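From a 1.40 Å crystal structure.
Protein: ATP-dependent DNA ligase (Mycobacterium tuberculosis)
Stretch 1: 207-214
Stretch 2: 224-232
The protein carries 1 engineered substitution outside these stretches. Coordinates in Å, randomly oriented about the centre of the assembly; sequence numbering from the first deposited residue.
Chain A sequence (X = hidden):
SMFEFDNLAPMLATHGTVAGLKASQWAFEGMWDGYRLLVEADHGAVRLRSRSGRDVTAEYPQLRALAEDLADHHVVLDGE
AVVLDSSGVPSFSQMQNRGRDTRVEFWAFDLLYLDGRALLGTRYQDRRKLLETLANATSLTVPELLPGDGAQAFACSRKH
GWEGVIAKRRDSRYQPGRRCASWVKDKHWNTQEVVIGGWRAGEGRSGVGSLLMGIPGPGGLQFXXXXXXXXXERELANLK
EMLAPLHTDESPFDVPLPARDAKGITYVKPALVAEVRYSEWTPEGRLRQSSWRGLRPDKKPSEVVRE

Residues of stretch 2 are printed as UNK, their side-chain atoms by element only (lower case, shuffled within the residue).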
# COMPACT_ATOMS: atom_id res chain seq x y z
N GLY A 207 -11.45 11.67 -18.51
CA GLY A 207 -10.09 11.33 -18.13
C GLY A 207 -9.61 10.00 -18.68
O GLY A 207 -9.72 9.76 -19.87
N VAL A 208 -9.08 9.15 -17.80
CA VAL A 208 -8.49 7.86 -18.18
C VAL A 208 -9.45 6.78 -17.71
O VAL A 208 -9.45 6.41 -16.54
CB VAL A 208 -7.10 7.67 -17.57
CG1 VAL A 208 -6.54 6.29 -17.94
CG2 VAL A 208 -6.16 8.75 -18.03
N GLY A 209 -10.25 6.25 -18.64
CA GLY A 209 -11.20 5.22 -18.26
C GLY A 209 -10.55 3.89 -17.92
O GLY A 209 -10.98 3.19 -17.00
N SER A 210 -9.49 3.53 -18.65
CA SER A 210 -8.98 2.18 -18.54
C SER A 210 -7.58 2.14 -19.13
O SER A 210 -7.17 3.02 -19.89
CB SER A 210 -9.89 1.19 -19.26
OG SER A 210 -10.04 1.57 -20.62
N LEU A 211 -6.87 1.08 -18.78
CA LEU A 211 -5.49 0.88 -19.18
C LEU A 211 -5.38 -0.48 -19.84
O LEU A 211 -6.01 -1.45 -19.40
CB LEU A 211 -4.55 0.94 -17.99
CG LEU A 211 -4.54 2.30 -17.28
CD1 LEU A 211 -3.80 2.18 -15.99
CD2 LEU A 211 -3.88 3.33 -18.14
N LEU A 212 -4.59 -0.53 -20.90
CA LEU A 212 -4.33 -1.76 -21.62
C LEU A 212 -3.00 -2.30 -21.11
O LEU A 212 -1.96 -1.64 -21.26
CB LEU A 212 -4.29 -1.48 -23.12
CG LEU A 212 -5.64 -1.13 -23.79
CD1 LEU A 212 -6.74 -2.11 -23.41
CD2 LEU A 212 -6.10 0.31 -23.51
N MET A 213 -3.04 -3.47 -20.48
CA MET A 213 -1.94 -4.06 -19.71
C MET A 213 -1.20 -5.09 -20.53
O MET A 213 -1.78 -5.77 -21.38
CB MET A 213 -2.51 -4.81 -18.50
CG MET A 213 -3.38 -4.01 -17.56
SD MET A 213 -4.10 -5.13 -16.33
CE MET A 213 -5.12 -6.18 -17.36
N GLY A 214 0.09 -5.25 -20.23
CA GLY A 214 0.85 -6.33 -20.85
C GLY A 214 1.95 -6.88 -19.96
O GLY A 214 2.39 -6.23 -19.00
N UNK A 224 -2.58 -8.44 -21.69
CA UNK A 224 -3.18 -9.13 -20.56
C UNK A 224 -4.58 -8.64 -20.24
O UNK A 224 -5.20 -9.14 -19.29
c UNK A 224 -2.28 -8.96 -19.32
N UNK A 225 -5.10 -7.70 -21.00
CA UNK A 225 -6.46 -7.24 -20.84
C UNK A 225 -6.55 -5.76 -20.53
O UNK A 225 -5.55 -5.07 -20.29
N UNK A 226 -7.78 -5.28 -20.56
CA UNK A 226 -8.08 -3.93 -20.14
C UNK A 226 -8.42 -3.94 -18.66
O UNK A 226 -9.16 -4.82 -18.18
c UNK A 226 -11.16 -1.74 -21.00
n UNK A 226 -11.23 -2.03 -22.42
c UNK A 226 -9.28 -3.41 -20.92
c UNK A 226 -10.71 -1.26 -23.37
c UNK A 226 -9.78 -2.07 -20.44
n UNK A 226 -10.09 -0.13 -23.05
n UNK A 226 -10.82 -1.61 -24.64
N UNK A 227 -7.86 -2.99 -17.92
CA UNK A 227 -8.17 -2.80 -16.51
C UNK A 227 -8.83 -1.44 -16.35
O UNK A 227 -8.26 -0.41 -16.72
c UNK A 227 -7.37 -2.96 -14.11
c UNK A 227 -6.94 -2.95 -15.59
c UNK A 227 -5.87 -1.90 -15.84
N UNK A 228 -10.05 -1.44 -15.82
CA UNK A 228 -10.69 -0.18 -15.50
C UNK A 228 -9.98 0.50 -14.35
O UNK A 228 -9.45 -0.15 -13.45
N UNK A 229 -9.96 1.83 -14.38
CA UNK A 229 -9.30 2.59 -13.32
C UNK A 229 -10.17 2.72 -12.08
O UNK A 229 -9.63 2.96 -10.99
c UNK A 229 -8.90 3.98 -13.81
c UNK A 229 -8.00 3.89 -15.04
o UNK A 229 -10.07 4.74 -14.13
N UNK A 230 -11.48 2.57 -12.20
CA UNK A 230 -12.41 2.81 -11.11
C UNK A 230 -12.98 4.20 -11.17
O UNK A 230 -14.13 4.43 -10.80
N UNK A 231 -12.16 5.16 -11.62
CA UNK A 231 -12.52 6.55 -11.87
C UNK A 231 -12.63 7.37 -10.59
O UNK A 231 -13.62 7.28 -9.86
c UNK A 231 -13.79 6.68 -12.72
c UNK A 231 -15.14 6.22 -14.80
c UNK A 231 -13.81 5.99 -14.09
c UNK A 231 -12.66 6.46 -14.96
N UNK A 232 -11.62 8.18 -10.32
CA UNK A 232 -11.72 9.27 -9.37
C UNK A 232 -12.03 10.59 -10.04
O UNK A 232 -12.30 11.58 -9.33
c UNK A 232 -10.43 9.38 -8.54
o UNK A 232 -10.19 10.74 -8.18

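Position 224 carries a single side-chain carbon, which can only be the CB of an alanine. It points toward the first strand and lies 4.2 Å from CB of Met-213, while the backbone N of 224 donates a hydrogen bond to Met-213 O (2.8 Å). The residue is Ala-224.

Position 225 has no side-chain atoms. Its carbonyl O accepts a hydrogen bond from Met-213 N (3.0 Å). Its phi of 121° would jam a CB against the preceding carbonyl oxygen, and an ideal CB would also fall 3.6 Å from Met-213 CE. The residue is therefore Gly-225.

Position 226 shows three carbons, a nitrogen, and then a carbon bearing two more nitrogens: a guanidinium. One of the two terminal nitrogens lies 3.0 Å from Ser-210 OG, close to the guanidinium plane. Leu-212 CD1 covers one face of the group and also packs 3.8 Å from CB of 226. This is Arg-226; its chain bends back at chi3 (m), so that NH1 donates a hydrogen bond to Ser-210 OG.

At position 227, one carbon carries two others, three in all with no heteroatom, a beta-branched pattern. One of the two outer carbons lies 3.8 Å from Leu-211 CB, and CB is 3.7 Å from Met-213 SD. The backbone pairs with Leu-211 in both directions: Leu-211 N to O of 227 at 2.9 Å, and N of 227 to Leu-211 O at 2.8 Å. The residue is Val-227, and the outer carbon near Leu-211 is CG1.

Position 228 again lacks a side chain. It sits opposite Ser-210, with its CA 4.1 Å from Ser-210 CB; here a CB would have room, so the contact does not itself demand glycine. The absence of side-chain atoms makes it Gly-228.

Position 229 has one carbon bearing an oxygen and a carbon. The oxygen is 3.0 Å from Val-208 O, the outer carbon rests 4.0 Å from Val-208 CG1, and the backbone N donates to Gly-209 O (3.1 Å). This is Thr-229, whose OG1 donates to Val-208 O.

Position 230 has no side-chain atoms and no contact with the first stretch; its positive phi suits Gly-230.

Position 231 has four carbons forked at the second. Although poorly ordered, one of its terminal carbons reaches to 3.8 Å from Gly-209 CA. The fork identifies Leu-231, and the reaching atom is CD2.

Position 232, one carbon then one oxygen, out of reach of stretch 1, is Ser-232.

The contact is an antiparallel strand pair held by backbone hydrogen bonds and extended past the strand end by Thr-229. Leu-211, Met-213 and Val-227 pack on one face of the sheet; Ser-210, Leu-212 and Arg-226 meet on the other, where a polar bond accompanies apolar cover. Together the stretches bury 634 Å².

Stretch 2 (224-232) AGRVGTGLS
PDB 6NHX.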